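Local coordinates for EF-P arginine 32 rhamnosyl-transferase (Pseudomonas putida KT2440, PDB 5NV8), which is an EF-P rhamnosyltransferase of the EarP family, a glycosyltransferase built of two Rossmann-like domains in a GT-B arrangement, at residues C324-D329 with P359-H364; P298-I303 with L335-A340; A38-A43 with G162-G167; A16-F21 with A381-Y386. All blocks are in the same frame, centred on the assembly; numbering follows the deposited sequence.

Four contacts in one chain illustrate how chemistry follows position in a fold. Interaction 2 is the buried one: strand 299-302 meets helix 328-343 through indole and aliphatic carbon. Interaction 1 uses the start of that same helix, but at the surface, where a carboxylate holds the residue preceding it and a leucine covers an imidazole. The two contacts touch through Pro298 and Gln362. About 27 Å from interaction 2, centre to centre, partly buried interaction 3 joins helix 30-43 to a loop by a hydrogen bond from a glutamine side-chain amide to a backbone carbonyl. Interaction 4, at the surface, is aromatic and packs against interaction 3 through Leu41, tying the N-terminal strand to the C-terminal helix.

Interaction 1 of 4, residues C324-D329 with P359-H364; sequences CGLSDD and PELQQH
Ser327 OG donates a short hydrogen bond, 2.5 Å, to Glu360 OE1, which accepts through its syn lone pair, on the side of the other carboxylate oxygen. That second oxygen takes part as well: Ser327 N reaches Glu360 OE2 over 3.5 Å, a weak but fairly straight bond with an N-H...O angle of 161°. The carboxylate therefore receives both the hydroxyl and the backbone N-H of one residue, which restrains its rotation. Ser327 is the N-cap of helix 328-343, and the positive end of that helix would probably help to stabilise the glutamate's charge.

One turn further along helix 358-373, the contact turns apolar. His364 has CG anti to its backbone N (chi1 -172°), and Leu326 covers one face of its ring. Leu326 CD1 sits over the ring centre, 3.5 Å from the centroid and 6° off the normal, a well-centred CH-pi contact, while Leu326 CG lies 3.4 Å from His364 ND1. The backbone passes the ring edge, with Gly325 N 3.9 Å from His364 CE1. Leu326 CD2, the other methyl, rests 3.7 Å from Glu360 O. Tyr322 meets the imidazole edge-to-face, and Leu334 touches Leu326 from within helix 328-343. The whole is an N-capped helix start packed against a second helix, its cap residue held by a glutamate of that partner, in the helical region that follows the six-stranded sheet.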
loop_
_atom_site.group_PDB
_atom_site.type_symbol
_atom_site.label_atom_id
_atom_site.label_comp_id
_atom_site.label_asym_id
_atom_site.label_seq_id
_atom_site.Cartn_x
_atom_site.Cartn_y
_atom_site.Cartn_z
ATOM N N CYS A 324 -8.442 -14.565 10.366
ATOM C CA CYS A 324 -8.900 -15.213 11.594
ATOM C C CYS A 324 -10.407 -15.076 11.803
ATOM O O CYS A 324 -11.063 -16.032 12.234
ATOM C CB CYS A 324 -8.136 -14.648 12.792
ATOM S SG CYS A 324 -6.506 -15.391 13.032
ATOM N N GLY A 325 -10.977 -13.910 11.507
ATOM C CA GLY A 325 -12.352 -13.652 11.893
ATOM C C GLY A 325 -13.446 -14.050 10.919
ATOM O O GLY A 325 -14.625 -13.992 11.283
ATOM N N LEU A 326 -13.108 -14.462 9.703
ATOM C CA LEU A 326 -14.115 -14.657 8.670
ATOM C C LEU A 326 -14.710 -16.064 8.715
ATOM O O LEU A 326 -14.108 -17.011 9.224
ATOM C CB LEU A 326 -13.523 -14.386 7.286
ATOM C CG LEU A 326 -13.202 -12.919 6.998
ATOM C CD1 LEU A 326 -12.104 -12.803 5.952
ATOM C CD2 LEU A 326 -14.453 -12.169 6.559
ATOM N N SER A 327 -15.918 -16.179 8.165
ATOM C CA SER A 327 -16.600 -17.460 8.071
ATOM C C SER A 327 -15.899 -18.363 7.057
ATOM O O SER A 327 -15.015 -17.940 6.310
ATOM C CB SER A 327 -18.064 -17.258 7.681
ATOM O OG SER A 327 -18.167 -16.616 6.422
ATOM N N ASP A 328 -16.322 -19.629 7.029
ATOM C CA ASP A 328 -15.648 -20.618 6.191
ATOM C C ASP A 328 -15.759 -20.266 4.712
ATOM O O ASP A 328 -14.799 -20.442 3.952
ATOM C CB ASP A 328 -16.223 -22.006 6.461
ATOM C CG ASP A 328 -15.910 -22.499 7.859
ATOM O OD1 ASP A 328 -14.712 -22.627 8.191
ATOM O OD2 ASP A 328 -16.861 -22.749 8.628
ATOM N N ASP A 329 -16.919 -19.766 4.282
ATOM C CA ASP A 329 -17.072 -19.380 2.885
ATOM C C ASP A 329 -16.275 -18.116 2.570
ATOM O O ASP A 329 -15.720 -17.984 1.474
ATOM C CB ASP A 329 -18.553 -19.191 2.551
ATOM C CG ASP A 329 -19.289 -20.513 2.383
ATOM O OD1 ASP A 329 -18.621 -21.548 2.168
ATOM O OD2 ASP A 329 -20.538 -20.519 2.456
ATOM N N PRO A 359 -19.954 -7.884 1.703
ATOM C CA PRO A 359 -20.204 -7.285 3.027
ATOM C C PRO A 359 -19.313 -7.844 4.124
ATOM O O PRO A 359 -18.869 -7.090 5.001
ATOM C CB PRO A 359 -21.684 -7.603 3.278
ATOM C CG PRO A 359 -22.269 -7.691 1.925
ATOM C CD PRO A 359 -21.211 -8.337 1.074
ATOM N N GLU A 360 -19.039 -9.151 4.101
ATOM C CA GLU A 360 -18.131 -9.731 5.086
ATOM C C GLU A 360 -16.706 -9.227 4.889
ATOM O O GLU A 360 -16.012 -8.918 5.864
ATOM C CB GLU A 360 -18.171 -11.258 5.006
ATOM C CG GLU A 360 -19.020 -11.923 6.077
ATOM C CD GLU A 360 -18.489 -13.286 6.485
ATOM O OE1 GLU A 360 -18.632 -14.247 5.702
ATOM O OE2 GLU A 360 -17.925 -13.396 7.593
ATOM N N LEU A 361 -16.254 -9.134 3.635
ATOM C CA LEU A 361 -14.889 -8.681 3.378
ATOM C C LEU A 361 -14.730 -7.195 3.675
ATOM O O LEU A 361 -13.673 -6.764 4.152
ATOM C CB LEU A 361 -14.499 -8.989 1.932
ATOM C CG LEU A 361 -14.546 -10.465 1.522
ATOM C CD1 LEU A 361 -13.898 -10.670 0.162
ATOM C CD2 LEU A 361 -13.878 -11.336 2.571
ATOM N N GLN A 362 -15.768 -6.399 3.398
ATOM C CA GLN A 362 -15.732 -4.977 3.729
ATOM C C GLN A 362 -15.539 -4.767 5.227
ATOM O O GLN A 362 -14.688 -3.975 5.653
ATOM C CB GLN A 362 -17.021 -4.298 3.261
ATOM C CG GLN A 362 -17.123 -4.079 1.762
ATOM C CD GLN A 362 -18.347 -3.265 1.384
ATOM O OE1 GLN A 362 -19.289 -3.780 0.779
ATOM N NE2 GLN A 362 -18.339 -1.986 1.741
ATOM N N GLN A 363 -16.333 -5.464 6.042
ATOM C CA GLN A 363 -16.213 -5.330 7.490
ATOM C C GLN A 363 -14.883 -5.881 7.988
ATOM O O GLN A 363 -14.282 -5.326 8.915
ATOM C CB GLN A 363 -17.384 -6.035 8.177
ATOM C CG GLN A 363 -17.636 -5.599 9.617
ATOM C CD GLN A 363 -18.419 -4.301 9.717
ATOM O OE1 GLN A 363 -17.995 -3.266 9.204
ATOM N NE2 GLN A 363 -19.567 -4.353 10.380
ATOM N N HIS A 364 -14.404 -6.967 7.375
ATOM C CA HIS A 364 -13.139 -7.563 7.793
ATOM C C HIS A 364 -11.971 -6.610 7.565
ATOM O O HIS A 364 -11.045 -6.542 8.384
ATOM C CB HIS A 364 -12.910 -8.875 7.046
ATOM C CG HIS A 364 -11.733 -9.654 7.541
ATOM N ND1 HIS A 364 -11.774 -10.406 8.694
ATOM C CD2 HIS A 364 -10.485 -9.800 7.038
ATOM C CE1 HIS A 364 -10.601 -10.983 8.882
ATOM N NE2 HIS A 364 -9.800 -10.630 7.892
#

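Interaction 2 of 4, residues P298-I303 with L335-A340; sequences PMLWHI and LGLWRA
Leu300 and Trp301 close tightly on the indole of Trp338, the side chain that carries this contact. Leu300 directs its CB away from the helix, but chi2 of 49° brings CD1 back over the face of the five-membered ring. There Leu300 CD1 lies 3.6 Å from the centroid and 14° off the normal, a CH-pi contact. The same face also receives Trp301 N, offset toward the rim. Trp301 CB approaches Trp338 CZ3 to 3.4 Å, while the Trp301 ring leads away; Trp338 CZ3 lies near the plane of that ring, at its edge. Met299 O is 3.2 Å from Trp338 NE1.

The Met299 and Leu337 side chains pack less closely. Met299 CG is 4.1 Å from Trp338 CZ2, and Leu300 CD1 is 4.5 Å from Leu337 CG. On the solvent side Arg339 turns away from the strand and pairs with Glu316.

The axes of the strand and helix segments approach to 8.2 Å, their directions 33° apart. Strand 299-302 is the outermost of its sheet on this side, bonded to strand 280-284. Helix 328-343 lies against it, with Asn342 holding Trp301 O and Ile303 N, helix 315-322 touching Met299 and both tryptophans, and helix 347-355 packing on Leu337.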
loop_
_atom_site.group_PDB
_atom_site.type_symbol
_atom_site.label_atom_id
_atom_site.label_comp_id
_atom_site.label_asym_id
_atom_site.label_seq_id
_atom_site.Cartn_x
_atom_site.Cartn_y
_atom_site.Cartn_z
ATOM N N PRO A 298 -11.401 -3.371 1.239
ATOM C CA PRO A 298 -10.900 -4.654 0.731
ATOM C C PRO A 298 -9.704 -4.446 -0.186
ATOM O O PRO A 298 -9.663 -3.502 -0.977
ATOM C CB PRO A 298 -12.102 -5.227 -0.026
ATOM C CG PRO A 298 -13.277 -4.646 0.664
ATOM C CD PRO A 298 -12.863 -3.258 1.091
ATOM N N MET A 299 -8.717 -5.333 -0.074
ATOM C CA MET A 299 -7.430 -5.101 -0.711
ATOM C C MET A 299 -6.861 -6.399 -1.269
ATOM O O MET A 299 -7.391 -7.491 -1.049
ATOM C CB MET A 299 -6.427 -4.481 0.269
ATOM C CG MET A 299 -6.464 -5.105 1.653
ATOM S SD MET A 299 -5.487 -4.178 2.843
ATOM C CE MET A 299 -3.873 -4.314 2.091
ATOM N N LEU A 300 -5.752 -6.257 -1.992
ATOM C CA LEU A 300 -5.020 -7.380 -2.559
ATOM C C LEU A 300 -3.537 -7.039 -2.555
ATOM O O LEU A 300 -3.161 -5.883 -2.764
ATOM C CB LEU A 300 -5.496 -7.691 -3.981
ATOM C CG LEU A 300 -4.918 -8.939 -4.649
ATOM C CD1 LEU A 300 -5.022 -10.146 -3.727
ATOM C CD2 LEU A 300 -5.631 -9.204 -5.973
ATOM N N TRP A 301 -2.703 -8.052 -2.322
ATOM C CA TRP A 301 -1.265 -7.880 -2.166
ATOM C C TRP A 301 -0.526 -8.673 -3.232
ATOM O O TRP A 301 -0.915 -9.796 -3.567
ATOM C CB TRP A 301 -0.816 -8.330 -0.773
ATOM C CG TRP A 301 0.614 -8.023 -0.429
ATOM C CD1 TRP A 301 1.394 -7.024 -0.941
ATOM C CD2 TRP A 301 1.429 -8.719 0.522
ATOM N NE1 TRP A 301 2.645 -7.061 -0.373
ATOM C CE2 TRP A 301 2.692 -8.091 0.529
ATOM C CE3 TRP A 301 1.214 -9.814 1.365
ATOM C CZ2 TRP A 301 3.733 -8.523 1.346
ATOM C CZ3 TRP A 301 2.250 -10.241 2.176
ATOM C CH2 TRP A 301 3.495 -9.596 2.160
ATOM N N HIS A 302 0.541 -8.082 -3.763
ATOM C CA HIS A 302 1.401 -8.729 -4.752
ATOM C C HIS A 302 2.838 -8.628 -4.247
ATOM O O HIS A 302 3.456 -7.562 -4.329
ATOM C CB HIS A 302 1.242 -8.083 -6.125
ATOM C CG HIS A 302 1.886 -8.854 -7.232
ATOM N ND1 HIS A 302 2.378 -8.253 -8.371
ATOM C CD2 HIS A 302 2.120 -10.180 -7.377
ATOM C CE1 HIS A 302 2.884 -9.174 -9.170
ATOM N NE2 HIS A 302 2.739 -10.352 -8.590
ATOM N N ILE A 303 3.369 -9.731 -3.728
ATOM C CA ILE A 303 4.683 -9.735 -3.093
ATOM C C ILE A 303 5.738 -10.094 -4.137
ATOM O O ILE A 303 5.778 -11.226 -4.628
ATOM C CB ILE A 303 4.729 -10.692 -1.894
ATOM C CG1 ILE A 303 6.170 -10.907 -1.431
ATOM C CG2 ILE A 303 4.043 -12.020 -2.215
ATOM C CD1 ILE A 303 6.815 -9.665 -0.852
ATOM N N LEU A 335 -8.569 -16.674 0.736
ATOM C CA LEU A 335 -7.374 -17.455 0.425
ATOM C C LEU A 335 -7.235 -17.675 -1.077
ATOM O O LEU A 335 -6.141 -17.523 -1.635
ATOM C CB LEU A 335 -7.419 -18.797 1.155
ATOM C CG LEU A 335 -6.738 -18.903 2.519
ATOM C CD1 LEU A 335 -7.390 -17.972 3.530
ATOM C CD2 LEU A 335 -6.772 -20.342 3.009
ATOM N N GLY A 336 -8.331 -18.038 -1.745
ATOM C CA GLY A 336 -8.276 -18.240 -3.181
ATOM C C GLY A 336 -7.997 -16.967 -3.954
ATOM O O GLY A 336 -7.418 -17.014 -5.041
ATOM N N LEU A 337 -8.395 -15.818 -3.404
ATOM C CA LEU A 337 -8.156 -14.547 -4.077
ATOM C C LEU A 337 -6.685 -14.162 -4.021
ATOM O O LEU A 337 -6.088 -13.796 -5.038
ATOM C CB LEU A 337 -9.014 -13.443 -3.450
ATOM C CG LEU A 337 -9.029 -12.101 -4.195
ATOM C CD1 LEU A 337 -9.204 -12.274 -5.705
ATOM C CD2 LEU A 337 -10.075 -11.153 -3.616
ATOM N N TRP A 338 -6.087 -14.229 -2.835
ATOM C CA TRP A 338 -4.731 -13.729 -2.647
ATOM C C TRP A 338 -3.686 -14.704 -3.176
ATOM O O TRP A 338 -2.665 -14.281 -3.731
ATOM C CB TRP A 338 -4.498 -13.427 -1.166
ATOM C CG TRP A 338 -5.142 -12.155 -0.715
ATOM C CD1 TRP A 338 -6.420 -11.747 -0.965
ATOM C CD2 TRP A 338 -4.540 -11.126 0.076
ATOM N NE1 TRP A 338 -6.648 -10.521 -0.382
ATOM C CE2 TRP A 338 -5.509 -10.121 0.266
ATOM C CE3 TRP A 338 -3.273 -10.957 0.642
ATOM C CZ2 TRP A 338 -5.252 -8.963 0.996
ATOM C CZ3 TRP A 338 -3.020 -9.809 1.365
ATOM C CH2 TRP A 338 -4.004 -8.825 1.535
ATOM N N ARG A 339 -3.915 -16.010 -3.011
ATOM C CA ARG A 339 -2.979 -16.992 -3.552
ATOM C C ARG A 339 -2.959 -16.949 -5.074
ATOM O O ARG A 339 -1.898 -17.099 -5.690
ATOM C CB ARG A 339 -3.344 -18.393 -3.064
ATOM C CG ARG A 339 -3.051 -18.639 -1.595
ATOM C CD ARG A 339 -3.683 -19.938 -1.122
ATOM N NE ARG A 339 -3.268 -20.287 0.232
ATOM C CZ ARG A 339 -3.797 -21.277 0.944
ATOM N NH1 ARG A 339 -4.767 -22.021 0.428
ATOM N NH2 ARG A 339 -3.355 -21.524 2.170
ATOM N N ALA A 340 -4.123 -16.736 -5.696
ATOM C CA ALA A 340 -4.203 -16.720 -7.153
ATOM C C ALA A 340 -3.386 -15.578 -7.748
ATOM O O ALA A 340 -2.705 -15.757 -8.765
ATOM C CB ALA A 340 -5.663 -16.622 -7.589
#

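Interaction 3 of 4, residues A38-A43 with G162-G167; sequences ARQLVA and GLLREG
The carboxamide of Gln40 has Arg165 O almost in its plane at the NE2 end, while at its other end Gln40 OE1 meets the Leu164 methyl CD2 at 3.9 Å. A second flat group, the guanidinium of Arg39, stands near Glu166 without a salt bridge: Arg39 NH2 and Glu166 OE2 are 4.3 Å apart, and the carboxylate oxygen approaches the guanidinium obliquely. The setting is the beta-alpha-beta unit of a Rossmann-like domain, in which helix 30-43 connects the parallel strands 17-20 and 48-51. The loop 162-167 passes beside the end of this helix.

Gln40 crosses to the loop because CG stands anti to the backbone N (chi1 -167°) and the chain beyond is extended. Its one hydrogen bond across the contact, from Gln40 NE2 to Arg165 O, measures 2.9 Å but is bent, with an N-H...O angle of 134°. The donor stands well above the carbonyl plane, 60° out of it. Gln40 NE2 also has a weak hydrogen bond to Glu44 OE2.

The charged ends have stronger partners beyond the two segments. Glu166 makes salt bridges to Arg36 and Arg291, Arg39 bonds Gln268 and has a cation-pi contact with Trp35, and Arg165 bonds Gln375 O. The side chain of Arg39 lies about 8 Å from the bound 2'-deoxy-thymidine-beta-L-rhamnose. Beside the Arg165 bond, Gln40 NE2 comes within 3.3 Å of Glu166 CA.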
loop_
_atom_site.group_PDB
_atom_site.type_symbol
_atom_site.label_atom_id
_atom_site.label_comp_id
_atom_site.label_asym_id
_atom_site.label_seq_id
_atom_site.Cartn_x
_atom_site.Cartn_y
_atom_site.Cartn_z
ATOM N N ALA A 38 11.150 9.443 7.873
ATOM C CA ALA A 38 11.927 10.649 8.159
ATOM C C ALA A 38 11.030 11.844 8.463
ATOM O O ALA A 38 11.336 12.639 9.361
ATOM C CB ALA A 38 12.860 10.962 6.990
ATOM N N ARG A 39 9.926 12.001 7.726
ATOM C CA ARG A 39 9.003 13.093 8.025
ATOM C C ARG A 39 8.342 12.898 9.383
ATOM O O ARG A 39 8.110 13.868 10.113
ATOM C CB ARG A 39 7.926 13.208 6.946
ATOM C CG ARG A 39 8.424 13.171 5.527
ATOM C CD ARG A 39 7.313 13.556 4.562
ATOM N NE ARG A 39 6.073 12.818 4.790
ATOM C CZ ARG A 39 5.775 11.660 4.208
ATOM N NH1 ARG A 39 6.629 11.102 3.361
ATOM N NH2 ARG A 39 4.623 11.058 4.470
ATOM N N GLN A 40 8.031 11.649 9.733
ATOM C CA GLN A 40 7.303 11.380 10.968
ATOM C C GLN A 40 8.154 11.681 12.197
ATOM O O GLN A 40 7.650 12.225 13.184
ATOM C CB GLN A 40 6.825 9.929 10.979
ATOM C CG GLN A 40 5.807 9.624 12.063
ATOM C CD GLN A 40 5.213 8.236 11.937
ATOM O OE1 GLN A 40 5.790 7.352 11.301
ATOM N NE2 GLN A 40 4.056 8.034 12.551
ATOM N N LEU A 41 9.446 11.337 12.161
ATOM C CA LEU A 41 10.309 11.603 13.308
ATOM C C LEU A 41 10.575 13.087 13.505
ATOM O O LEU A 41 10.929 13.499 14.616
ATOM C CB LEU A 41 11.638 10.863 13.176
ATOM C CG LEU A 41 11.578 9.374 12.850
ATOM C CD1 LEU A 41 12.867 8.945 12.169
ATOM C CD2 LEU A 41 11.314 8.558 14.107
ATOM N N VAL A 42 10.432 13.893 12.454
ATOM C CA VAL A 42 10.481 15.341 12.616
ATOM C C VAL A 42 9.146 15.864 13.128
ATOM O O VAL A 42 9.086 16.602 14.118
ATOM C CB VAL A 42 10.867 16.015 11.289
ATOM C CG1 VAL A 42 10.696 17.522 11.401
ATOM C CG2 VAL A 42 12.286 15.657 10.894
ATOM N N ALA A 43 8.054 15.474 12.469
ATOM C CA ALA A 43 6.766 16.110 12.724
ATOM C C ALA A 43 6.196 15.712 14.077
ATOM O O ALA A 43 5.689 16.563 14.816
ATOM C CB ALA A 43 5.785 15.762 11.605
ATOM N N GLY A 162 6.627 -2.184 15.118
ATOM C CA GLY A 162 5.342 -2.378 14.471
ATOM C C GLY A 162 5.301 -1.897 13.031
ATOM O O GLY A 162 6.124 -2.296 12.209
ATOM N N LEU A 163 4.337 -1.032 12.725
ATOM C CA LEU A 163 4.160 -0.506 11.380
ATOM C C LEU A 163 4.138 1.015 11.422
ATOM O O LEU A 163 3.756 1.620 12.427
ATOM C CB LEU A 163 2.868 -1.032 10.736
ATOM C CG LEU A 163 2.516 -2.498 11.015
ATOM C CD1 LEU A 163 1.058 -2.788 10.697
ATOM C CD2 LEU A 163 3.425 -3.431 10.234
ATOM N N LEU A 164 4.564 1.629 10.321
ATOM C CA LEU A 164 4.519 3.081 10.201
ATOM C C LEU A 164 3.072 3.543 10.099
ATOM O O LEU A 164 2.347 3.148 9.180
ATOM C CB LEU A 164 5.316 3.543 8.984
ATOM C CG LEU A 164 6.807 3.212 9.006
ATOM C CD1 LEU A 164 7.352 3.140 7.592
ATOM C CD2 LEU A 164 7.570 4.235 9.837
ATOM N N ARG A 165 2.656 4.380 11.046
ATOM C CA ARG A 165 1.300 4.920 11.060
ATOM C C ARG A 165 1.366 6.315 11.662
ATOM O O ARG A 165 1.688 6.466 12.845
ATOM C CB ARG A 165 0.355 4.020 11.851
ATOM C CG ARG A 165 -1.124 4.318 11.655
ATOM C CD ARG A 165 -1.969 3.756 12.797
ATOM N NE ARG A 165 -1.370 3.980 14.113
ATOM C CZ ARG A 165 -0.802 3.032 14.851
ATOM N NH1 ARG A 165 -0.726 1.790 14.396
ATOM N NH2 ARG A 165 -0.288 3.330 16.036
ATOM N N GLU A 166 1.077 7.322 10.843
ATOM C CA GLU A 166 1.044 8.700 11.313
ATOM C C GLU A 166 -0.051 8.885 12.359
ATOM O O GLU A 166 -1.116 8.263 12.297
ATOM C CB GLU A 166 0.817 9.658 10.139
ATOM C CG GLU A 166 1.882 9.602 9.044
ATOM C CD GLU A 166 1.732 8.424 8.095
ATOM O OE1 GLU A 166 0.902 7.527 8.352
ATOM O OE2 GLU A 166 2.464 8.389 7.088
ATOM N N GLY A 167 0.219 9.773 13.323
ATOM C CA GLY A 167 -0.707 9.978 14.426
ATOM C C GLY A 167 -2.112 10.363 13.999
ATOM O O GLY A 167 -3.089 9.932 14.617
#

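Interaction 4 of 4, residues A16-F21 with A381-Y386; sequences ATWDIF and ALVHFY
Leu382, the first residue of the helical segment to touch the strand, meets Trp18 through both backbone and side chain. Its carbonyl oxygen lies in the indole plane at the outer edge of the six-membered ring, with Leu382 O 3.5 Å from Trp18 CH2. Leu382 CB is 4.2 Å from Trp18 CH2. Val383 follows and sends CG2 to within 4.3 Å of Trp18 CH2, approaching the ring at a slant.

One turn on, Tyr386 supplies an aromatic face. The edge of Trp18 points into it in a T-shaped pair, the planes at 87° and the centroids of the indole five-membered ring and the phenol 5.8 Å apart. The nearest atoms of this pair are Trp18 CZ2 and Tyr386 CD2, 4.0 Å from each other. The phenol oxygen, Tyr386 OH, lies 3.6 Å from Ala16 CB, just before the strand.

Trp18 spans much of the distance between strand and helix, whose segment axes come no closer than 12.6 Å. With CG anti to the carbonyl carbon (chi1 -70°), the indole starts out on the helix side of the strand. The contact buries Trp18 NE1, which has no partner in the model. Leu41 and Val49 also pack on this indole, and strand 48-51 pairs with strand 17-20. A C-terminal helix returning to pack on the N-terminal Rossmann-like domain is characteristic of GT-B glycosyltransferases.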
loop_
_atom_site.group_PDB
_atom_site.type_symbol
_atom_site.label_atom_id
_atom_site.label_comp_id
_atom_site.label_asym_id
_atom_site.label_seq_id
_atom_site.Cartn_x
_atom_site.Cartn_y
_atom_site.Cartn_z
ATOM N N ALA A 16 17.771 15.749 19.340
ATOM C CA ALA A 16 18.687 14.666 19.014
ATOM C C ALA A 16 18.851 14.543 17.500
ATOM O O ALA A 16 17.986 14.947 16.717
ATOM C CB ALA A 16 18.193 13.345 19.604
ATOM N N THR A 17 19.982 13.976 17.092
ATOM C CA THR A 17 20.340 13.859 15.684
ATOM C C THR A 17 20.137 12.426 15.211
ATOM O O THR A 17 20.658 11.486 15.820
ATOM C CB THR A 17 21.792 14.288 15.455
ATOM O OG1 THR A 17 22.018 15.563 16.070
ATOM C CG2 THR A 17 22.096 14.384 13.969
ATOM N N TRP A 18 19.380 12.264 14.130
ATOM C CA TRP A 18 19.147 10.967 13.512
ATOM C C TRP A 18 19.565 11.030 12.049
ATOM O O TRP A 18 19.343 12.038 11.372
ATOM C CB TRP A 18 17.675 10.551 13.621
ATOM C CG TRP A 18 17.237 10.200 15.018
ATOM C CD1 TRP A 18 17.466 10.917 16.156
ATOM C CD2 TRP A 18 16.484 9.047 15.418
ATOM N NE1 TRP A 18 16.910 10.281 17.239
ATOM C CE2 TRP A 18 16.298 9.132 16.813
ATOM C CE3 TRP A 18 15.953 7.950 14.732
ATOM C CZ2 TRP A 18 15.601 8.164 17.534
ATOM C CZ3 TRP A 18 15.261 6.991 15.451
ATOM C CH2 TRP A 18 15.091 7.105 16.837
ATOM N N ASP A 19 20.183 9.953 11.566
ATOM C CA ASP A 19 20.668 9.879 10.193
ATOM C C ASP A 19 20.149 8.601 9.558
ATOM O O ASP A 19 20.436 7.503 10.044
ATOM C CB ASP A 19 22.198 9.923 10.146
ATOM C CG ASP A 19 22.727 10.613 8.902
ATOM O OD1 ASP A 19 22.535 10.080 7.789
ATOM O OD2 ASP A 19 23.343 11.689 9.040
ATOM N N ILE A 20 19.383 8.743 8.479
ATOM C CA ILE A 20 18.881 7.604 7.721
ATOM C C ILE A 20 19.474 7.664 6.323
ATOM O O ILE A 20 19.743 8.744 5.786
ATOM C CB ILE A 20 17.339 7.577 7.663
ATOM N N PHE A 21 19.686 6.489 5.732
ATOM C CA PHE A 21 20.297 6.388 4.411
ATOM C C PHE A 21 19.611 5.281 3.630
ATOM O O PHE A 21 19.558 4.135 4.087
ATOM C CB PHE A 21 21.803 6.120 4.516
ATOM N N ALA A 381 7.891 3.430 18.322
ATOM C CA ALA A 381 8.664 2.275 18.769
ATOM C C ALA A 381 10.162 2.513 18.629
ATOM O O ALA A 381 10.952 1.960 19.402
ATOM C CB ALA A 381 8.248 1.027 17.989
ATOM N N LEU A 382 10.572 3.333 17.664
ATOM C CA LEU A 382 11.987 3.651 17.531
ATOM C C LEU A 382 12.433 4.713 18.528
ATOM O O LEU A 382 13.602 4.727 18.925
ATOM C CB LEU A 382 12.289 4.103 16.102
ATOM C CG LEU A 382 12.082 3.048 15.013
ATOM C CD1 LEU A 382 12.376 3.623 13.637
ATOM C CD2 LEU A 382 12.953 1.830 15.278
ATOM N N VAL A 383 11.524 5.588 18.958
ATOM C CA VAL A 383 11.913 6.708 19.812
ATOM C C VAL A 383 11.946 6.294 21.280
ATOM O O VAL A 383 12.931 6.543 21.984
ATOM C CB VAL A 383 10.971 7.906 19.579
ATOM C CG1 VAL A 383 10.945 8.810 20.799
ATOM C CG2 VAL A 383 11.405 8.684 18.347
ATOM N N HIS A 384 10.872 5.663 21.766
ATOM C CA HIS A 384 10.834 5.248 23.165
ATOM C C HIS A 384 11.947 4.259 23.484
ATOM O O HIS A 384 12.445 4.230 24.616
ATOM C CB HIS A 384 9.471 4.639 23.505
ATOM C CG HIS A 384 8.363 5.642 23.593
ATOM N ND1 HIS A 384 7.079 5.300 23.960
ATOM C CD2 HIS A 384 8.344 6.977 23.362
ATOM C CE1 HIS A 384 6.317 6.379 23.951
ATOM N NE2 HIS A 384 7.060 7.410 23.591
ATOM N N PHE A 385 12.348 3.446 22.504
ATOM C CA PHE A 385 13.470 2.535 22.707
ATOM C C PHE A 385 14.767 3.302 22.929
ATOM O O PHE A 385 15.563 2.948 23.805
ATOM C CB PHE A 385 13.603 1.596 21.507
ATOM C CG PHE A 385 14.017 0.199 21.872
ATOM C CD1 PHE A 385 13.168 -0.626 22.590
ATOM C CD2 PHE A 385 15.256 -0.291 21.492
ATOM C CE1 PHE A 385 13.548 -1.913 22.925
ATOM C CE2 PHE A 385 15.642 -1.578 21.824
ATOM C CZ PHE A 385 14.787 -2.390 22.541
ATOM N N TYR A 386 14.993 4.361 22.148
ATOM C CA TYR A 386 16.209 5.148 22.306
ATOM C C TYR A 386 16.188 5.960 23.595
ATOM O O TYR A 386 17.239 6.163 24.213
ATOM C CB TYR A 386 16.399 6.061 21.092
ATOM C CG TYR A 386 17.073 7.380 21.399
ATOM C CD1 TYR A 386 18.437 7.442 21.659
ATOM C CD2 TYR A 386 16.347 8.563 21.423
ATOM C CE1 TYR A 386 19.056 8.644 21.942
ATOM C CE2 TYR A 386 16.958 9.771 21.703
ATOM C CZ TYR A 386 18.313 9.805 21.962
ATOM O OH TYR A 386 18.929 11.003 22.240
#